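Local coordinates for protein nicotinate-nucleotide diphosphorylase (Carboxylating) (Streptococcus pyogenes GA06023, PDB 5HUO) that probably converts quinolinate and 5-phosphoribosyl 1-diphosphate into nicotinate mononucleotide, carbon dioxide and diphosphate, a step of NAD(+) biosynthesis, at residues Phe85-Asn99 and Val115-Glu129. Sequence-based numbering, arbitrary orientation.
Sequences FQRVFTLFDEVTFQN and VLEIIGSVRSLLTCE
Phe97 and Ile118 lie side by side on one face of an antiparallel sheet, pointing into the alpha/beta sandwich of the N-terminal quinolinate phosphoribosyltransferase domain, where helices pack over a four-stranded sheet. Strand 95-98 is an outermost strand of that sheet within this chain, and the contact illustrates how two helix-strand units join, strand against strand and helix against helix. Thr96 with Ile119 and Gln98 with Glu117 form antiparallel hydrogen-bonded pairs; the bond from Glu117 N to Gln98 O is nearly straight (173°).

Ile118 is shared by three phenylalanines. Its CG1 reaches the edge of the Phe97 ring, its CD1 meets the edge of the Phe85 ring (3.9 Å to CZ), and its CG2 sits over a face of Phe89 as a CH-pi contact, 4.3 Å from the centroid. The Phe89 ring is held between Ile118 CG2 and Cys128 CB, which approaches CD1 obliquely; Ala132 adds to this packing from farther along helix 122-153. Leu116 CD1 extends the apolar layer, touching Phe97 CD1 at 3.7 Å.

Where helices 85-92 and 122-129 cross at 131°, Phe92 has CG anti to its backbone N (chi1 -166°), which swings the ring across helix 122-129 to Thr127 CG2. Cys128 SG meets this ring obliquely, 3.9 Å from its centroid. Just beyond, Asp93 OD2 accepts a hydrogen bond from Ser124 OG and a weak one from OG of the N-cap residue Ser121 at 3.3 Å.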
loop_
_atom_site.group_PDB
_atom_site.type_symbol
_atom_site.label_atom_id
_atom_site.label_comp_id
_atom_site.label_asym_id
_atom_site.label_seq_id
_atom_site.Cartn_x
_atom_site.Cartn_y
_atom_site.Cartn_z
ATOM N N PHE A 85 9.174 -20.670 -5.709
ATOM C CA PHE A 85 8.178 -21.503 -6.449
ATOM C C PHE A 85 7.098 -22.052 -5.519
ATOM O O PHE A 85 5.913 -21.875 -5.748
ATOM C CB PHE A 85 8.884 -22.669 -7.150
ATOM C CG PHE A 85 7.957 -23.669 -7.744
ATOM C CD1 PHE A 85 7.496 -23.519 -9.027
ATOM C CD2 PHE A 85 7.565 -24.774 -7.029
ATOM C CE1 PHE A 85 6.622 -24.454 -9.568
ATOM C CE2 PHE A 85 6.748 -25.732 -7.573
ATOM C CZ PHE A 85 6.254 -25.574 -8.835
ATOM N N GLN A 86 7.559 -22.642 -4.440
ATOM C CA GLN A 86 6.648 -23.234 -3.461
ATOM C C GLN A 86 5.708 -22.197 -2.829
ATOM O O GLN A 86 4.531 -22.454 -2.576
ATOM C CB GLN A 86 7.425 -23.963 -2.347
ATOM C CG GLN A 86 8.124 -25.188 -2.869
ATOM C CD GLN A 86 8.841 -25.985 -1.807
ATOM O OE1 GLN A 86 10.071 -26.079 -1.827
ATOM N NE2 GLN A 86 8.106 -26.547 -0.875
ATOM N N ARG A 87 6.289 -21.046 -2.520
ATOM C CA ARG A 87 5.584 -20.007 -1.741
ATOM C C ARG A 87 4.414 -19.425 -2.510
ATOM O O ARG A 87 3.416 -19.062 -1.950
ATOM C CB ARG A 87 6.573 -18.910 -1.309
ATOM C CG ARG A 87 5.957 -17.878 -0.396
ATOM C CD ARG A 87 5.442 -18.468 0.889
ATOM N NE ARG A 87 4.948 -17.450 1.777
ATOM C CZ ARG A 87 4.023 -17.630 2.719
ATOM N NH1 ARG A 87 3.591 -16.619 3.439
ATOM N NH2 ARG A 87 3.504 -18.787 2.963
ATOM N N VAL A 88 4.531 -19.403 -3.810
ATOM C CA VAL A 88 3.425 -18.929 -4.652
ATOM C C VAL A 88 2.161 -19.741 -4.358
ATOM O O VAL A 88 1.064 -19.177 -4.225
ATOM C CB VAL A 88 3.740 -19.024 -6.142
ATOM C CG1 VAL A 88 2.530 -18.663 -6.974
ATOM C CG2 VAL A 88 4.880 -18.110 -6.513
ATOM N N PHE A 89 2.312 -21.054 -4.262
ATOM C CA PHE A 89 1.145 -21.961 -3.969
ATOM C C PHE A 89 0.612 -21.758 -2.564
ATOM O O PHE A 89 -0.546 -21.639 -2.337
ATOM C CB PHE A 89 1.513 -23.433 -4.132
ATOM C CG PHE A 89 1.894 -23.808 -5.519
ATOM C CD1 PHE A 89 0.943 -24.169 -6.433
ATOM C CD2 PHE A 89 3.225 -23.745 -5.930
ATOM C CE1 PHE A 89 1.291 -24.463 -7.740
ATOM C CE2 PHE A 89 3.591 -24.043 -7.231
ATOM C CZ PHE A 89 2.615 -24.420 -8.128
ATOM N N THR A 90 1.523 -21.663 -1.645
ATOM C CA THR A 90 1.228 -21.566 -0.225
ATOM C C THR A 90 0.535 -20.265 0.226
ATOM O O THR A 90 -0.250 -20.265 1.155
ATOM C CB THR A 90 2.534 -21.762 0.532
ATOM O OG1 THR A 90 2.867 -23.133 0.414
ATOM C CG2 THR A 90 2.384 -21.507 1.929
ATOM N N LEU A 91 0.857 -19.155 -0.410
ATOM C CA LEU A 91 0.112 -17.904 -0.207
ATOM C C LEU A 91 -1.333 -17.957 -0.723
ATOM O O LEU A 91 -2.220 -17.316 -0.173
ATOM C CB LEU A 91 0.768 -16.791 -0.962
ATOM C CG LEU A 91 2.076 -16.279 -0.407
ATOM C CD1 LEU A 91 2.681 -15.350 -1.451
ATOM C CD2 LEU A 91 1.856 -15.537 0.895
ATOM N N PHE A 92 -1.541 -18.757 -1.757
ATOM C CA PHE A 92 -2.841 -18.892 -2.421
ATOM C C PHE A 92 -3.801 -19.876 -1.733
ATOM O O PHE A 92 -5.004 -19.629 -1.652
ATOM C CB PHE A 92 -2.622 -19.352 -3.856
ATOM C CG PHE A 92 -3.830 -19.216 -4.750
ATOM C CD1 PHE A 92 -4.115 -18.021 -5.395
ATOM C CD2 PHE A 92 -4.657 -20.298 -4.965
ATOM C CE1 PHE A 92 -5.235 -17.895 -6.221
ATOM C CE2 PHE A 92 -5.772 -20.190 -5.788
ATOM C CZ PHE A 92 -6.068 -18.985 -6.427
ATOM N N ASP A 93 -3.268 -20.978 -1.244
ATOM C CA ASP A 93 -4.093 -22.049 -0.722
ATOM C C ASP A 93 -3.256 -23.010 0.118
ATOM O O ASP A 93 -2.092 -22.804 0.318
ATOM C CB ASP A 93 -4.804 -22.765 -1.902
ATOM C CG ASP A 93 -5.984 -23.649 -1.455
ATOM O OD1 ASP A 93 -6.563 -23.375 -0.374
ATOM O OD2 ASP A 93 -6.276 -24.673 -2.101
ATOM N N GLU A 94 -3.899 -24.047 0.631
ATOM C CA GLU A 94 -3.225 -25.079 1.409
ATOM C C GLU A 94 -2.688 -26.097 0.441
ATOM O O GLU A 94 -3.435 -26.760 -0.278
ATOM C CB GLU A 94 -4.160 -25.733 2.387
ATOM C CG GLU A 94 -4.464 -24.876 3.597
ATOM C CD GLU A 94 -4.522 -25.680 4.889
ATOM O OE1 GLU A 94 -5.321 -25.306 5.767
ATOM O OE2 GLU A 94 -3.766 -26.673 5.053
ATOM N N VAL A 95 -1.376 -26.148 0.361
ATOM C CA VAL A 95 -0.707 -26.963 -0.616
ATOM C C VAL A 95 0.471 -27.578 0.043
ATOM O O VAL A 95 1.200 -26.916 0.763
ATOM C CB VAL A 95 -0.239 -26.126 -1.821
ATOM C CG1 VAL A 95 0.576 -26.954 -2.802
ATOM C CG2 VAL A 95 -1.434 -25.527 -2.561
ATOM N N THR A 96 0.693 -28.849 -0.224
ATOM C CA THR A 96 1.867 -29.559 0.324
ATOM C C THR A 96 2.772 -30.049 -0.776
ATOM O O THR A 96 2.367 -30.087 -1.938
ATOM C CB THR A 96 1.453 -30.740 1.199
ATOM O OG1 THR A 96 0.630 -31.631 0.443
ATOM C CG2 THR A 96 0.682 -30.236 2.401
ATOM N N PHE A 97 3.984 -30.426 -0.404
ATOM C CA PHE A 97 4.957 -30.829 -1.401
ATOM C C PHE A 97 5.639 -32.091 -1.035
ATOM O O PHE A 97 5.740 -32.430 0.100
ATOM C CB PHE A 97 6.003 -29.754 -1.578
ATOM C CG PHE A 97 5.434 -28.423 -1.964
ATOM C CD1 PHE A 97 5.272 -28.094 -3.283
ATOM C CD2 PHE A 97 5.042 -27.520 -1.014
ATOM C CE1 PHE A 97 4.729 -26.857 -3.642
ATOM C CE2 PHE A 97 4.515 -26.295 -1.385
ATOM C CZ PHE A 97 4.348 -25.969 -2.687
ATOM N N GLN A 98 6.100 -32.793 -2.032
ATOM C CA GLN A 98 6.933 -33.952 -1.840
ATOM C C GLN A 98 8.172 -33.740 -2.686
ATOM O O GLN A 98 8.072 -33.331 -3.846
ATOM C CB GLN A 98 6.214 -35.197 -2.267
ATOM C CG GLN A 98 5.335 -35.806 -1.191
ATOM C CD GLN A 98 4.369 -36.871 -1.738
ATOM O OE1 GLN A 98 4.430 -37.279 -2.903
ATOM N NE2 GLN A 98 3.506 -37.340 -0.887
ATOM N N ASN A 99 9.330 -34.065 -2.126
ATOM C CA ASN A 99 10.595 -33.878 -2.817
ATOM C C ASN A 99 11.381 -35.198 -2.770
ATOM O O ASN A 99 12.336 -35.328 -2.006
ATOM C CB ASN A 99 11.393 -32.734 -2.173
ATOM C CG ASN A 99 12.544 -32.253 -3.032
ATOM O OD1 ASN A 99 13.006 -32.924 -3.990
ATOM N ND2 ASN A 99 13.046 -31.120 -2.687
ATOM N N VAL A 115 11.792 -32.660 -9.938
ATOM C CA VAL A 115 12.239 -31.733 -8.913
ATOM C C VAL A 115 11.299 -31.693 -7.696
ATOM O O VAL A 115 11.727 -31.736 -6.569
ATOM C CB VAL A 115 12.349 -30.330 -9.495
ATOM C CG1 VAL A 115 12.775 -29.334 -8.415
ATOM C CG2 VAL A 115 13.349 -30.319 -10.649
ATOM N N LEU A 116 10.011 -31.656 -7.963
ATOM C CA LEU A 116 8.996 -31.618 -6.921
ATOM C C LEU A 116 7.674 -32.252 -7.372
ATOM O O LEU A 116 7.328 -32.224 -8.542
ATOM C CB LEU A 116 8.683 -30.167 -6.532
ATOM C CG LEU A 116 9.355 -29.551 -5.344
ATOM C CD1 LEU A 116 8.522 -28.354 -4.930
ATOM C CD2 LEU A 116 9.513 -30.453 -4.144
ATOM N N GLU A 117 6.929 -32.725 -6.377
ATOM C CA GLU A 117 5.545 -33.036 -6.532
ATOM C C GLU A 117 4.778 -32.069 -5.711
ATOM O O GLU A 117 5.123 -31.769 -4.595
ATOM C CB GLU A 117 5.267 -34.450 -6.107
ATOM C CG GLU A 117 5.654 -35.465 -7.179
ATOM C CD GLU A 117 5.776 -36.904 -6.658
ATOM O OE1 GLU A 117 6.054 -37.124 -5.459
ATOM O OE2 GLU A 117 5.636 -37.820 -7.512
ATOM N N ILE A 118 3.750 -31.530 -6.323
ATOM C CA ILE A 118 2.877 -30.554 -5.684
ATOM C C ILE A 118 1.471 -31.147 -5.438
ATOM O O ILE A 118 0.811 -31.583 -6.378
ATOM C CB ILE A 118 2.712 -29.284 -6.532
ATOM C CG1 ILE A 118 4.034 -28.662 -6.841
ATOM C CG2 ILE A 118 1.866 -28.239 -5.781
ATOM C CD1 ILE A 118 4.609 -29.083 -8.169
ATOM N N ILE A 119 1.021 -31.122 -4.178
ATOM C CA ILE A 119 -0.260 -31.742 -3.780
ATOM C C ILE A 119 -1.227 -30.748 -3.176
ATOM O O ILE A 119 -0.918 -30.069 -2.237
ATOM C CB ILE A 119 -0.092 -32.860 -2.756
ATOM C CG1 ILE A 119 0.615 -34.039 -3.365
ATOM C CG2 ILE A 119 -1.431 -33.341 -2.271
ATOM C CD1 ILE A 119 2.107 -33.996 -3.104
ATOM N N GLY A 120 -2.406 -30.704 -3.754
ATOM C CA GLY A 120 -3.453 -29.821 -3.290
ATOM C C GLY A 120 -4.666 -29.850 -4.206
ATOM O O GLY A 120 -4.757 -30.640 -5.143
ATOM N N SER A 121 -5.556 -28.894 -4.023
ATOM C CA SER A 121 -6.755 -28.862 -4.850
ATOM C C SER A 121 -6.392 -28.453 -6.279
ATOM O O SER A 121 -5.504 -27.642 -6.513
ATOM C CB SER A 121 -7.824 -27.929 -4.310
ATOM O OG SER A 121 -7.420 -26.607 -4.474
ATOM N N VAL A 122 -7.105 -29.027 -7.234
ATOM C CA VAL A 122 -6.827 -28.781 -8.642
ATOM C C VAL A 122 -6.817 -27.293 -8.999
ATOM O O VAL A 122 -5.982 -26.804 -9.755
ATOM C CB VAL A 122 -7.853 -29.473 -9.538
ATOM C CG1 VAL A 122 -7.656 -29.056 -10.985
ATOM C CG2 VAL A 122 -7.698 -30.953 -9.450
ATOM N N ARG A 123 -7.778 -26.580 -8.472
ATOM C CA ARG A 123 -7.883 -25.173 -8.783
ATOM C C ARG A 123 -6.644 -24.416 -8.328
ATOM O O ARG A 123 -6.134 -23.576 -9.050
ATOM C CB ARG A 123 -9.177 -24.608 -8.251
ATOM C CG ARG A 123 -10.343 -24.920 -9.181
ATOM C CD ARG A 123 -11.594 -25.340 -8.419
ATOM N NE ARG A 123 -12.833 -25.067 -9.156
ATOM C CZ ARG A 123 -13.640 -24.022 -8.946
ATOM N NH1 ARG A 123 -14.733 -23.851 -9.675
ATOM N NH2 ARG A 123 -13.349 -23.135 -8.005
ATOM N N SER A 124 -6.130 -24.741 -7.153
ATOM C CA SER A 124 -4.919 -24.096 -6.659
ATOM C C SER A 124 -3.679 -24.454 -7.486
ATOM O O SER A 124 -2.820 -23.614 -7.703
ATOM C CB SER A 124 -4.654 -24.454 -5.216
ATOM O OG SER A 124 -5.847 -24.290 -4.493
ATOM N N LEU A 125 -3.621 -25.677 -7.967
ATOM C CA LEU A 125 -2.460 -26.089 -8.701
ATOM C C LEU A 125 -2.381 -25.421 -10.046
ATOM O O LEU A 125 -1.320 -24.913 -10.450
ATOM C CB LEU A 125 -2.410 -27.587 -8.867
ATOM C CG LEU A 125 -2.464 -28.390 -7.529
ATOM C CD1 LEU A 125 -2.550 -29.858 -7.849
ATOM C CD2 LEU A 125 -1.325 -28.154 -6.610
ATOM N N LEU A 126 -3.493 -25.381 -10.755
ATOM C CA LEU A 126 -3.473 -24.850 -12.113
ATOM C C LEU A 126 -3.432 -23.336 -12.159
ATOM O O LEU A 126 -2.795 -22.761 -12.996
ATOM C CB LEU A 126 -4.651 -25.362 -12.900
ATOM C CG LEU A 126 -4.729 -26.876 -12.997
ATOM C CD1 LEU A 126 -5.805 -27.302 -13.977
ATOM C CD2 LEU A 126 -3.402 -27.491 -13.403
ATOM N N THR A 127 -4.093 -22.702 -11.231
ATOM C CA THR A 127 -4.140 -21.278 -11.220
ATOM C C THR A 127 -2.793 -20.716 -10.823
ATOM O O THR A 127 -2.402 -19.646 -11.275
ATOM C CB THR A 127 -5.268 -20.783 -10.270
ATOM O OG1 THR A 127 -6.513 -21.196 -10.820
ATOM C CG2 THR A 127 -5.318 -19.290 -10.164
ATOM N N CYS A 128 -2.122 -21.363 -9.890
ATOM C CA CYS A 128 -0.799 -20.862 -9.415
ATOM C C CYS A 128 0.405 -21.206 -10.313
ATOM O O CYS A 128 1.474 -20.663 -10.123
ATOM C CB CYS A 128 -0.493 -21.369 -8.008
ATOM S SG CYS A 128 -1.496 -20.596 -6.768
ATOM N N GLU A 129 0.208 -22.122 -11.233
ATOM C CA GLU A 129 1.288 -22.723 -11.992
ATOM C C GLU A 129 2.230 -21.734 -12.709
ATOM O O GLU A 129 3.424 -21.738 -12.512
ATOM C CB GLU A 129 0.681 -23.688 -12.983
ATOM C CG GLU A 129 1.581 -24.151 -14.118
ATOM C CD GLU A 129 0.845 -25.109 -15.077
ATOM O OE1 GLU A 129 1.399 -25.377 -16.172
ATOM O OE2 GLU A 129 -0.294 -25.580 -14.723
#